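Local coordinates for protein putative adhesin (Bacteroides thetaiotaomicron, PDB 4QDG) that probably serves as an outer-membrane lipoprotein of the FimB/Mfa2 anchor family, taking part in pilus assembly and adhesion, and binds magnesium ions, at residues N29-L40 and T52-E63. Sequence-based numbering, arbitrary orientation. Where two conformers were deposited one is given.
Sequences NAFAKKVDCLTL and TRIVTGTELQDE. With MG (magnesium ion), chain C.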
ATOM      1  N   ASN A  29      16.401   1.858   3.055  1.00 37.96           N
ATOM      2  CA  ASN A  29      15.646   3.023   3.507  1.00 37.08           C
ATOM      3  C   ASN A  29      15.317   3.986   2.370  1.00 40.54           C
ATOM      4  O   ASN A  29      16.197   4.447   1.647  1.00 41.46           O
ATOM      5  CB  ASN A  29      16.366   3.757   4.646  1.00 36.67           C
ATOM      6  CG  ASN A  29      15.535   4.842   5.299  1.00 49.41           C
ATOM      7  OD1 ASN A  29      14.290   4.785   5.325  1.00 34.36           O
ATOM      8  ND2 ASN A  29      16.215   5.863   5.829  1.00 44.02           N
ATOM      9  N   ALA A  30      14.020   4.274   2.222  1.00 36.47           N
ATOM     10  CA  ALA A  30      13.487   5.166   1.211  1.00 35.69           C
ATOM     11  C   ALA A  30      12.569   6.194   1.852  1.00 38.45           C
ATOM     12  O   ALA A  30      11.796   6.856   1.134  1.00 40.45           O
ATOM     13  CB  ALA A  30      12.731   4.355   0.167  1.00 36.34           C
ATOM     14  N   PHE A  31      12.643   6.339   3.204  1.00 31.71           N
ATOM     15  CA  PHE A  31      11.809   7.275   3.959  1.00 29.68           C
ATOM     16  C   PHE A  31      11.899   8.695   3.389  1.00 34.05           C
ATOM     17  O   PHE A  31      10.864   9.292   3.132  1.00 32.00           O
ATOM     18  CB  PHE A  31      12.183   7.307   5.467  1.00 30.64           C
ATOM     19  CG  PHE A  31      11.241   8.176   6.282  1.00 30.37           C
ATOM     20  CD1 PHE A  31      11.479   9.540   6.437  1.00 33.91           C
ATOM     21  CD2 PHE A  31      10.087   7.644   6.842  1.00 29.14           C
ATOM     22  CE1 PHE A  31      10.576  10.351   7.142  1.00 34.00           C
ATOM     23  CE2 PHE A  31       9.207   8.453   7.578  1.00 31.84           C
ATOM     24  CZ  PHE A  31       9.461   9.797   7.725  1.00 30.62           C
ATOM     25  N   ALA A  32      13.138   9.226   3.208  1.00 34.19           N
ATOM     26  CA  ALA A  32      13.417  10.582   2.730  1.00 35.76           C
ATOM     27  C   ALA A  32      12.785  10.865   1.367  1.00 41.35           C
ATOM     28  O   ALA A  32      12.304  11.972   1.148  1.00 41.29           O
ATOM     29  CB  ALA A  32      14.921  10.832   2.666  1.00 37.26           C
ATOM     30  N   LYS A  33      12.745   9.878   0.479  1.00 39.65           N
ATOM     31  CA  LYS A  33      12.167  10.109  -0.839  1.00 41.28           C
ATOM     32  C   LYS A  33      10.689   9.749  -0.914  1.00 45.81           C
ATOM     33  O   LYS A  33      10.012  10.241  -1.818  1.00 46.54           O
ATOM     34  CB  LYS A  33      12.952   9.399  -1.965  1.00 45.06           C
ATOM     35  CG  LYS A  33      13.421   7.984  -1.674  1.00 63.64           C
ATOM     36  CD  LYS A  33      14.433   7.516  -2.734  1.00 79.90           C
ATOM     37  CE  LYS A  33      15.056   6.169  -2.410  1.00 91.68           C
ATOM     38  NZ  LYS A  33      15.834   5.616  -3.555  1.00 92.18           N
ATOM     39  N   LYS A  34      10.157   8.958   0.044  1.00 41.55           N
ATOM     40  CA  LYS A  34       8.753   8.545  -0.056  1.00 39.80           C
ATOM     41  C   LYS A  34       7.812   9.177   0.954  1.00 42.51           C
ATOM     42  O   LYS A  34       6.661   9.377   0.599  1.00 43.34           O
ATOM     43  CB  LYS A  34       8.621   7.005   0.016  1.00 41.30           C
ATOM     44  CG  LYS A  34       9.394   6.223  -1.082  1.00 42.84           C
ATOM     45  CD  LYS A  34       9.136   6.712  -2.506  1.00 49.21           C
ATOM     46  CE  LYS A  34       8.328   5.777  -3.367  1.00 63.79           C
ATOM     47  NZ  LYS A  34       7.139   6.458  -3.964  1.00 73.32           N
ATOM     48  N   VAL A  35       8.253   9.494   2.193  1.00 39.09           N
ATOM     49  CA  VAL A  35       7.322  10.027   3.212  1.00 38.32           C
ATOM     50  C   VAL A  35       7.482  11.530   3.355  1.00 43.17           C
ATOM     51  O   VAL A  35       8.458  11.993   3.935  1.00 43.71           O
ATOM     52  CB  VAL A  35       7.445   9.291   4.574  1.00 40.35           C
ATOM     53  CG1 VAL A  35       6.398   9.801   5.567  1.00 40.45           C
ATOM     54  CG2 VAL A  35       7.323   7.781   4.394  1.00 38.66           C
ATOM     55  N   ASP A  36       6.493  12.282   2.837  1.00 40.02           N
ATOM     56  CA  ASP A  36       6.430  13.748   2.758  1.00 40.70           C
ATOM     57  C   ASP A  36       5.679  14.411   3.948  1.00 45.61           C
ATOM     58  O   ASP A  36       5.704  15.633   4.084  1.00 45.98           O
ATOM     59  CB  ASP A  36       5.724  14.143   1.431  1.00 43.79           C
ATOM     60  CG  ASP A  36       4.236  13.778   1.322  1.00 53.08           C
ATOM     61  OD1 ASP A  36       3.809  12.798   1.977  1.00 55.38           O
ATOM     62  OD2 ASP A  36       3.507  14.466   0.577  1.00 58.73           O
ATOM     63  N   CYS A  37       4.955  13.620   4.748  1.00 42.11           N
ATOM     64  CA  CYS A  37       4.221  14.127   5.903  1.00 42.19           C
ATOM     65  C   CYS A  37       4.183  13.051   6.966  1.00 38.55           C
ATOM     66  O   CYS A  37       3.981  11.878   6.675  1.00 35.40           O
ATOM     67  CB  CYS A  37       2.825  14.629   5.536  1.00 44.76           C
ATOM     68  SG  CYS A  37       1.748  13.376   4.783  1.00 48.91           S
ATOM     69  N   LEU A  38       4.452  13.450   8.200  1.00 32.57           N
ATOM     70  CA  LEU A  38       4.553  12.514   9.290  1.00 30.40           C
ATOM     71  C   LEU A  38       3.652  12.908  10.454  1.00 34.69           C
ATOM     72  O   LEU A  38       3.605  14.069  10.837  1.00 34.98           O
ATOM     73  CB  LEU A  38       6.035  12.481   9.706  1.00 29.18           C
ATOM     74  CG  LEU A  38       6.469  11.633  10.894  1.00 30.01           C
ATOM     75  CD1 LEU A  38       6.234  10.128  10.637  1.00 28.41           C
ATOM     76  CD2 LEU A  38       7.903  11.911  11.189  1.00 27.25           C
ATOM     77  N   THR A  39       2.930  11.924  10.993  1.00 31.59           N
ATOM     78  CA  THR A  39       2.075  12.081  12.151  1.00 32.09           C
ATOM     79  C   THR A  39       2.652  11.167  13.201  1.00 36.91           C
ATOM     80  O   THR A  39       2.674   9.953  13.007  1.00 38.80           O
ATOM     81  CB  THR A  39       0.592  11.767  11.819  1.00 33.41           C
ATOM     82  OG1 THR A  39       0.121  12.641  10.799  1.00 30.75           O
ATOM     83  CG2 THR A  39      -0.322  11.889  13.045  1.00 28.80           C
ATOM     84  N   LEU A  40       3.111  11.729  14.306  1.00 32.64           N
ATOM     85  CA  LEU A  40       3.690  10.936  15.399  1.00 30.90           C
ATOM     86  C   LEU A  40       2.793  11.080  16.651  1.00 36.06           C
ATOM     87  O   LEU A  40       2.541  12.191  17.121  1.00 35.76           O
ATOM     88  CB  LEU A  40       5.155  11.376  15.661  1.00 29.80           C
ATOM     89  CG  LEU A  40       6.008  10.599  16.685  1.00 33.58           C
ATOM     90  CD1 LEU A  40       5.670  10.996  18.127  1.00 34.58           C
ATOM     91  CD2 LEU A  40       6.012   9.082  16.447  1.00 32.43           C
ATOM     92  N   THR A  52       0.581  14.596  20.121  1.00 42.01           N
ATOM     93  CA  THR A  52       0.701  14.432  18.674  1.00 41.70           C
ATOM     94  C   THR A  52       1.700  15.457  18.131  1.00 45.56           C
ATOM     95  O   THR A  52       1.690  16.623  18.532  1.00 47.63           O
ATOM     96  CB  THR A  52      -0.665  14.561  17.969  1.00 51.20           C
ATOM     97  OG1 THR A  52      -1.603  13.668  18.570  1.00 54.58           O
ATOM     98  CG2 THR A  52      -0.587  14.282  16.481  1.00 45.46           C
ATOM     99  N   ARG A  53       2.554  14.995  17.225  1.00 40.46           N
ATOM    100  CA  ARG A  53       3.535  15.814  16.515  0.50 40.45           C
ATOM    101  C   ARG A  53       3.319  15.623  15.024  1.00 44.43           C
ATOM    102  O   ARG A  53       3.267  14.481  14.556  1.00 44.70           O
ATOM    103  CB  ARG A  53       4.979  15.442  16.907  0.50 40.51           C
ATOM    104  CG  ARG A  53       5.408  15.887  18.300  0.50 50.57           C
ATOM    105  CD  ARG A  53       5.989  17.298  18.351  0.50 56.56           C
ATOM    106  NE  ARG A  53       6.381  17.668  19.714  0.50 52.74           N
ATOM    107  CZ  ARG A  53       5.538  18.094  20.648  0.50 64.92           C
ATOM    108  NH1 ARG A  53       4.247  18.227  20.377  0.50 45.65           N
ATOM    109  NH2 ARG A  53       5.982  18.399  21.859  0.50 61.83           N
ATOM    110  N   ILE A  54       3.153  16.710  14.287  1.00 40.39           N
ATOM    111  CA  ILE A  54       2.937  16.627  12.853  1.00 40.22           C
ATOM    112  C   ILE A  54       4.106  17.304  12.140  1.00 44.14           C
ATOM    113  O   ILE A  54       4.465  18.416  12.500  1.00 44.45           O
ATOM    114  CB  ILE A  54       1.544  17.209  12.486  1.00 44.21           C
ATOM    115  CG1 ILE A  54       0.457  16.153  12.814  1.00 44.90           C
ATOM    116  CG2 ILE A  54       1.465  17.618  10.999  1.00 44.95           C
ATOM    117  CD1 ILE A  54      -0.796  16.710  13.365  1.00 59.55           C
ATOM    118  N   VAL A  55       4.723  16.609  11.160  1.00 41.29           N
ATOM    119  CA  VAL A  55       5.852  17.159  10.391  1.00 42.39           C
ATOM    120  C   VAL A  55       5.517  17.101   8.885  1.00 47.52           C
ATOM    121  O   VAL A  55       5.299  16.014   8.360  1.00 45.36           O
ATOM    122  CB  VAL A  55       7.204  16.464  10.696  1.00 44.95           C
ATOM    123  CG1 VAL A  55       8.350  17.183  10.000  1.00 44.58           C
ATOM    124  CG2 VAL A  55       7.460  16.383  12.192  1.00 45.28           C
ATOM    125  N   THR A  56       5.510  18.264   8.200  1.00 45.24           N
ATOM    126  CA  THR A  56       5.181  18.368   6.772  1.00 45.88           C
ATOM    127  C   THR A  56       6.283  19.048   5.936  1.00 52.39           C
ATOM    128  O   THR A  56       6.211  19.013   4.703  1.00 53.73           O
ATOM    129  CB  THR A  56       3.856  19.128   6.577  1.00 53.15           C
ATOM    130  OG1 THR A  56       3.870  20.337   7.338  1.00 54.47           O
ATOM    131  CG2 THR A  56       2.627  18.277   6.917  1.00 48.43           C
ATOM    132  N   GLY A  57       7.291  19.614   6.597  1.00 48.82           N
ATOM    133  CA  GLY A  57       8.388  20.330   5.952  1.00 49.84           C
ATOM    134  C   GLY A  57       9.402  19.544   5.135  1.00 53.77           C
ATOM    135  O   GLY A  57       9.238  18.348   4.898  1.00 53.33           O
ATOM    136  N   THR A  58      10.468  20.247   4.689  1.00 49.58           N
ATOM    137  CA  THR A  58      11.565  19.717   3.871  1.00 48.35           C
ATOM    138  C   THR A  58      12.537  18.888   4.720  1.00 48.63           C
ATOM    139  O   THR A  58      13.316  18.110   4.164  1.00 47.50           O
ATOM    140  CB  THR A  58      12.314  20.860   3.142  1.00 59.62           C
ATOM    141  OG1 THR A  58      12.958  21.713   4.100  1.00 59.47           O
ATOM    142  CG2 THR A  58      11.396  21.683   2.229  1.00 58.13           C
ATOM    143  N   GLU A  59      12.494  19.058   6.058  1.00 43.43           N
ATOM    144  CA  GLU A  59      13.357  18.348   7.010  1.00 41.95           C
ATOM    145  C   GLU A  59      13.180  16.824   6.911  1.00 43.24           C
ATOM    146  O   GLU A  59      14.084  16.091   7.332  1.00 42.76           O
ATOM    147  CB  GLU A  59      13.124  18.823   8.463  1.00 43.54           C
ATOM    148  CG  GLU A  59      11.721  18.584   9.010  1.00 53.12           C
ATOM    149  CD  GLU A  59      10.876  19.834   9.183  1.00 73.15           C
ATOM    150  OE1 GLU A  59      10.699  20.571   8.185  1.00 69.87           O
ATOM    151  OE2 GLU A  59      10.378  20.069  10.309  1.00 56.78           O
ATOM    152  N   LEU A  60      12.040  16.347   6.329  1.00 36.75           N
ATOM    153  CA  LEU A  60      11.775  14.915   6.179  1.00 33.49           C
ATOM    154  C   LEU A  60      12.622  14.309   5.063  1.00 38.24           C
ATOM    155  O   LEU A  60      12.825  13.098   5.038  1.00 37.62           O
ATOM    156  CB  LEU A  60      10.286  14.638   5.930  1.00 32.37           C
ATOM    157  CG  LEU A  60       9.318  14.918   7.071  1.00 34.13           C
ATOM    158  CD1 LEU A  60       7.939  14.666   6.641  1.00 32.31           C
ATOM    159  CD2 LEU A  60       9.609  14.061   8.284  1.00 34.99           C
ATOM    160  N   GLN A  61      13.118  15.146   4.156  1.00 37.67           N
ATOM    161  CA  GLN A  61      13.980  14.745   3.045  1.00 39.48           C
ATOM    162  C   GLN A  61      15.431  14.638   3.524  1.00 45.91           C
ATOM    163  O   GLN A  61      16.272  14.091   2.817  1.00 46.93           O
ATOM    164  CB  GLN A  61      13.851  15.728   1.859  1.00 41.68           C
ATOM    165  CG  GLN A  61      12.576  15.517   1.041  1.00 38.74           C
ATOM    166  CD  GLN A  61      11.414  16.348   1.542  1.00 51.86           C
ATOM    167  OE1 GLN A  61      11.360  17.559   1.353  1.00 52.63           O
ATOM    168  NE2 GLN A  61      10.421  15.710   2.137  1.00 48.68           N
ATOM    169  N   ASP A  62      15.722  15.133   4.726  1.00 42.37           N
ATOM    170  CA  ASP A  62      17.047  15.020   5.314  1.00 43.17           C
ATOM    171  C   ASP A  62      17.138  13.656   6.023  1.00 47.53           C
ATOM    172  O   ASP A  62      16.322  13.376   6.896  1.00 47.43           O
ATOM    173  CB  ASP A  62      17.314  16.214   6.263  1.00 46.21           C
ATOM    174  CG  ASP A  62      18.605  16.175   7.059  1.00 62.56           C
ATOM    175  OD1 ASP A  62      19.568  15.489   6.614  1.00 64.58           O
ATOM    176  OD2 ASP A  62      18.671  16.856   8.114  1.00 70.30           O
ATOM    177  N   GLU A  63      18.120  12.812   5.629  1.00 45.13           N
ATOM    178  CA  GLU A  63      18.269  11.477   6.200  0.50 44.47           C
ATOM    179  C   GLU A  63      18.802  11.529   7.646  1.00 47.58           C
ATOM    180  O   GLU A  63      18.610  10.561   8.388  1.00 47.33           O
ATOM    181  CB  GLU A  63      19.118  10.571   5.290  0.50 46.20           C
ATOM    182  CG  GLU A  63      18.241   9.708   4.379  0.50 55.72           C
ATOM    183  CD  GLU A  63      18.894   9.091   3.154  0.50 78.73           C
ATOM    184  OE1 GLU A  63      19.532   9.840   2.378  0.50 87.14           O
ATOM    185  OE2 GLU A  63      18.718   7.868   2.936  0.50 60.89           O
TER
HETATM  186 MG    MG C 401       1.734  13.541   2.198  1.00 35.38          MG
HETATM  187  O   HOH W   1      15.532   7.614   2.752  1.00 49.33           O
HETATM  188  O   HOH W   2      10.313  13.069   2.335  1.00 47.40           O
HETATM  189  O   HOH W   3       8.098  16.724   3.303  1.00 52.96           O
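L38 and V55 pair in both directions: L38 N donates a hydrogen bond to V55 O at 2.7 Å, and V55 N donates one to L38 O. L40 and R53 repeat the exchange two residues further, the amide of L40 meeting R53 O nearly head-on (C=O...N angle 163°). T39 and I54 form the non-hydrogen-bonded pair in between; the backbone of T39 turns instead to Y81 on the neighbouring strand. This is the open end of the antiparallel beta hairpin 38-44/49-55, in a protein of the fimbrillin superfamily, whose anchor-protein family belongs to the transthyretin clan.

Beyond the hairpin the chains diverge, and water takes over from direct bonds. The amide of Q61 sits between two waters: its chain bends at chi2 (90°), which lets NE2 donate to both. One of them, 2.7 Å from NE2, also donates to A32 O within helix 31-34 and V35 O just after it; the other lies 2.7 Å from D36 O and close to G57 O. At the start of that helix a third water accepts from A32 N, while F31 N is held in an Asx turn by N29 OD1, from above the carbonyl plane; N29 OD1 also accepts from Y21 N.

L60 packs against segment 29-40: CD1 lies 3.5 Å from D36 C, and CD2 is 4.0 Å from both L38 CD2 and F31 CE1, at the ring edge. The CB of D36 points away from segment 52-63, and D36 holds the magnesium ion through both carboxylate oxygens, OD1 the nearer at 2.2 Å; C37 SG binds at 2.6 Å, and C86 and H124 complete the protein ligands.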